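TolA protein (Vibrio cholerae, PDB 4G7X) probably spans the periplasm to couple the inner-membrane part of the Tol-Pal system to the outer membrane, with a C-terminal domain that filamentous phages probably use for entry. Local coordinates at residues 42-45 / 46-50. Residues are numbered along the deposited sequence; the frame is centred on the assembly and turned at random.
Sequences QFVT and SEVGR
F43 and E47, one helical turn apart, meet through a CH-pi contact: E47 CG lies over one ring face, 3.8 Å from the centroid of the F43 ring. The approach is 20° off the ring normal. Its offset runs toward the rim, where F43 CZ is the nearest ring atom to E47 CG at 3.5 Å. With F43 CG anti to the backbone N, the ring stands out from the helix, leaning toward the following turn. The E47 chain bends at chi2, bringing its carboxylate beside the ring; the two planes are 18° apart.

The same carboxylate forms a salt bridge with R50, which presents NE and one terminal N-H to the two oxygens. R50 NE donates to E47 OE1 at 2.9 Å, almost straight at 171°, and R50 NH2 meets the syn lone pair of E47 OE2 at 3.0 Å. One bond to each oxygen fixes the rotation of the group.

Apolar contact is looser, V44 CG1 to V48 CG2 being 4.3 Å.

Regular i to i+4 backbone bonds join the turns, from S46 N to Q42 O through G49 N to T45 O; V48 N to V44 O measures 2.9 Å. T45 OG1 also hydrogen-bonds to Q41 O, one turn earlier.

This i to i+3 and i to i+4 side-chain pairing lies in the N-terminal half of helix 38-62, where V44, E47 and V48 pack on helix 122-128 and F43 and E47 touch Q121 in the loop leading into it; strand 130-135, outermost in this chain's antiparallel sheet, follows.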
ATOM      1  N   GLN B  42      -5.797 -25.672   9.547  1.00 13.46           N
ATOM      2  CA  GLN B  42      -5.437 -26.194   8.226  1.00 13.31           C
ATOM      3  C   GLN B  42      -6.072 -25.375   7.108  1.00 13.63           C
ATOM      4  O   GLN B  42      -5.413 -25.050   6.119  1.00 13.30           O
ATOM      5  CB  GLN B  42      -5.832 -27.667   8.095  1.00 12.89           C
ATOM      6  CG  GLN B  42      -5.006 -28.578   8.986  1.00 12.57           C
ATOM      7  CD  GLN B  42      -5.282 -30.051   8.772  1.00 12.34           C
ATOM      8  OE1 GLN B  42      -6.240 -30.437   8.098  1.00 12.45           O
ATOM      9  NE2 GLN B  42      -4.428 -30.889   9.351  1.00 11.85           N
ATOM     10  N   PHE B  43      -7.346 -25.038   7.277  1.00 13.92           N
ATOM     11  CA  PHE B  43      -8.064 -24.239   6.290  1.00 14.36           C
ATOM     12  C   PHE B  43      -7.445 -22.851   6.146  1.00 14.11           C
ATOM     13  O   PHE B  43      -7.228 -22.381   5.030  1.00 14.05           O
ATOM     14  CB  PHE B  43      -9.550 -24.144   6.638  1.00 15.35           C
ATOM     15  CG  PHE B  43     -10.334 -23.259   5.709  1.00 16.22           C
ATOM     16  CD1 PHE B  43     -10.693 -23.702   4.439  1.00 16.69           C
ATOM     17  CD2 PHE B  43     -10.716 -21.980   6.104  1.00 16.63           C
ATOM     18  CE1 PHE B  43     -11.419 -22.886   3.579  1.00 17.00           C
ATOM     19  CE2 PHE B  43     -11.440 -21.161   5.250  1.00 16.95           C
ATOM     20  CZ  PHE B  43     -11.793 -21.616   3.989  1.00 17.07           C
ATOM     21  N   VAL B  44      -7.148 -22.212   7.273  1.00 13.56           N
ATOM     22  CA  VAL B  44      -6.541 -20.878   7.262  1.00 13.53           C
ATOM     23  C   VAL B  44      -5.173 -20.907   6.577  1.00 13.72           C
ATOM     24  O   VAL B  44      -4.889 -20.074   5.724  1.00 13.57           O
ATOM     25  CB  VAL B  44      -6.458 -20.269   8.683  1.00 13.47           C
ATOM     26  CG1 VAL B  44      -5.693 -18.952   8.672  1.00 13.65           C
ATOM     27  CG2 VAL B  44      -7.854 -20.057   9.254  1.00 13.58           C
ATOM     28  N   THR B  45      -4.344 -21.886   6.926  1.00 13.59           N
ATOM     29  CA  THR B  45      -3.022 -22.024   6.318  1.00 13.57           C
ATOM     30  C   THR B  45      -3.135 -22.206   4.798  1.00 13.76           C
ATOM     31  O   THR B  45      -2.404 -21.570   4.031  1.00 13.76           O
ATOM     32  CB  THR B  45      -2.233 -23.174   6.977  1.00 13.64           C
ATOM     33  OG1 THR B  45      -2.074 -22.889   8.373  1.00 13.64           O
ATOM     34  CG2 THR B  45      -0.850 -23.342   6.348  1.00 14.08           C
ATOM     35  N   SER B  46      -4.073 -23.048   4.369  1.00 14.03           N
ATOM     36  CA  SER B  46      -4.322 -23.282   2.948  1.00 14.64           C
ATOM     37  C   SER B  46      -4.757 -22.004   2.230  1.00 14.87           C
ATOM     38  O   SER B  46      -4.242 -21.685   1.157  1.00 15.12           O
ATOM     39  CB  SER B  46      -5.372 -24.383   2.762  1.00 14.71           C
ATOM     40  OG  SER B  46      -5.553 -24.703   1.390  1.00 15.39           O
ATOM     41  N   GLU B  47      -5.696 -21.279   2.835  1.00 15.37           N
ATOM     42  CA  GLU B  47      -6.231 -20.049   2.250  1.00 16.01           C
ATOM     43  C   GLU B  47      -5.203 -18.925   2.157  1.00 15.99           C
ATOM     44  O   GLU B  47      -5.196 -18.174   1.179  1.00 15.66           O
ATOM     45  CB  GLU B  47      -7.480 -19.591   3.007  1.00 16.89           C
ATOM     46  CG  GLU B  47      -8.706 -20.440   2.715  1.00 17.72           C
ATOM     47  CD  GLU B  47      -9.199 -20.281   1.288  1.00 18.47           C
ATOM     48  OE1 GLU B  47      -8.777 -21.072   0.423  1.00 18.80           O
ATOM     49  OE2 GLU B  47      -9.992 -19.352   1.028  1.00 19.65           O
ATOM     50  N   VAL B  48      -4.335 -18.817   3.162  1.00 16.03           N
ATOM     51  CA  VAL B  48      -3.235 -17.848   3.136  1.00 16.52           C
ATOM     52  C   VAL B  48      -2.290 -18.128   1.968  1.00 16.48           C
ATOM     53  O   VAL B  48      -1.829 -17.199   1.296  1.00 16.26           O
ATOM     54  CB  VAL B  48      -2.478 -17.798   4.484  1.00 16.86           C
ATOM     55  CG1 VAL B  48      -1.177 -17.010   4.372  1.00 17.15           C
ATOM     56  CG2 VAL B  48      -3.370 -17.178   5.545  1.00 16.85           C
ATOM     57  N   GLY B  49      -2.020 -19.407   1.718  1.00 16.08           N
ATOM     58  CA  GLY B  49      -1.215 -19.809   0.570  1.00 15.83           C
ATOM     59  C   GLY B  49      -1.888 -19.453  -0.745  1.00 15.49           C
ATOM     60  O   GLY B  49      -1.241 -18.924  -1.654  1.00 15.60           O
ATOM     61  N   ARG B  50      -3.189 -19.722  -0.833  1.00 15.41           N
ATOM     62  CA  ARG B  50      -3.954 -19.492  -2.060  1.00 15.33           C
ATOM     63  C   ARG B  50      -4.052 -18.003  -2.399  1.00 14.62           C
ATOM     64  O   ARG B  50      -3.767 -17.603  -3.532  1.00 14.10           O
ATOM     65  CB  ARG B  50      -5.348 -20.126  -1.966  1.00 16.29           C
ATOM     66  CG  ARG B  50      -6.077 -20.191  -3.301  1.00 17.59           C
ATOM     67  CD  ARG B  50      -7.364 -20.998  -3.232  1.00 18.52           C
ATOM     68  NE  ARG B  50      -8.390 -20.370  -2.401  1.00 19.48           N
ATOM     69  CZ  ARG B  50      -9.206 -19.396  -2.798  1.00 20.02           C
ATOM     70  NH1 ARG B  50      -9.124 -18.894  -4.027  1.00 20.71           N
ATOM     71  NH2 ARG B  50     -10.103 -18.908  -1.953  1.00 20.44           N
TER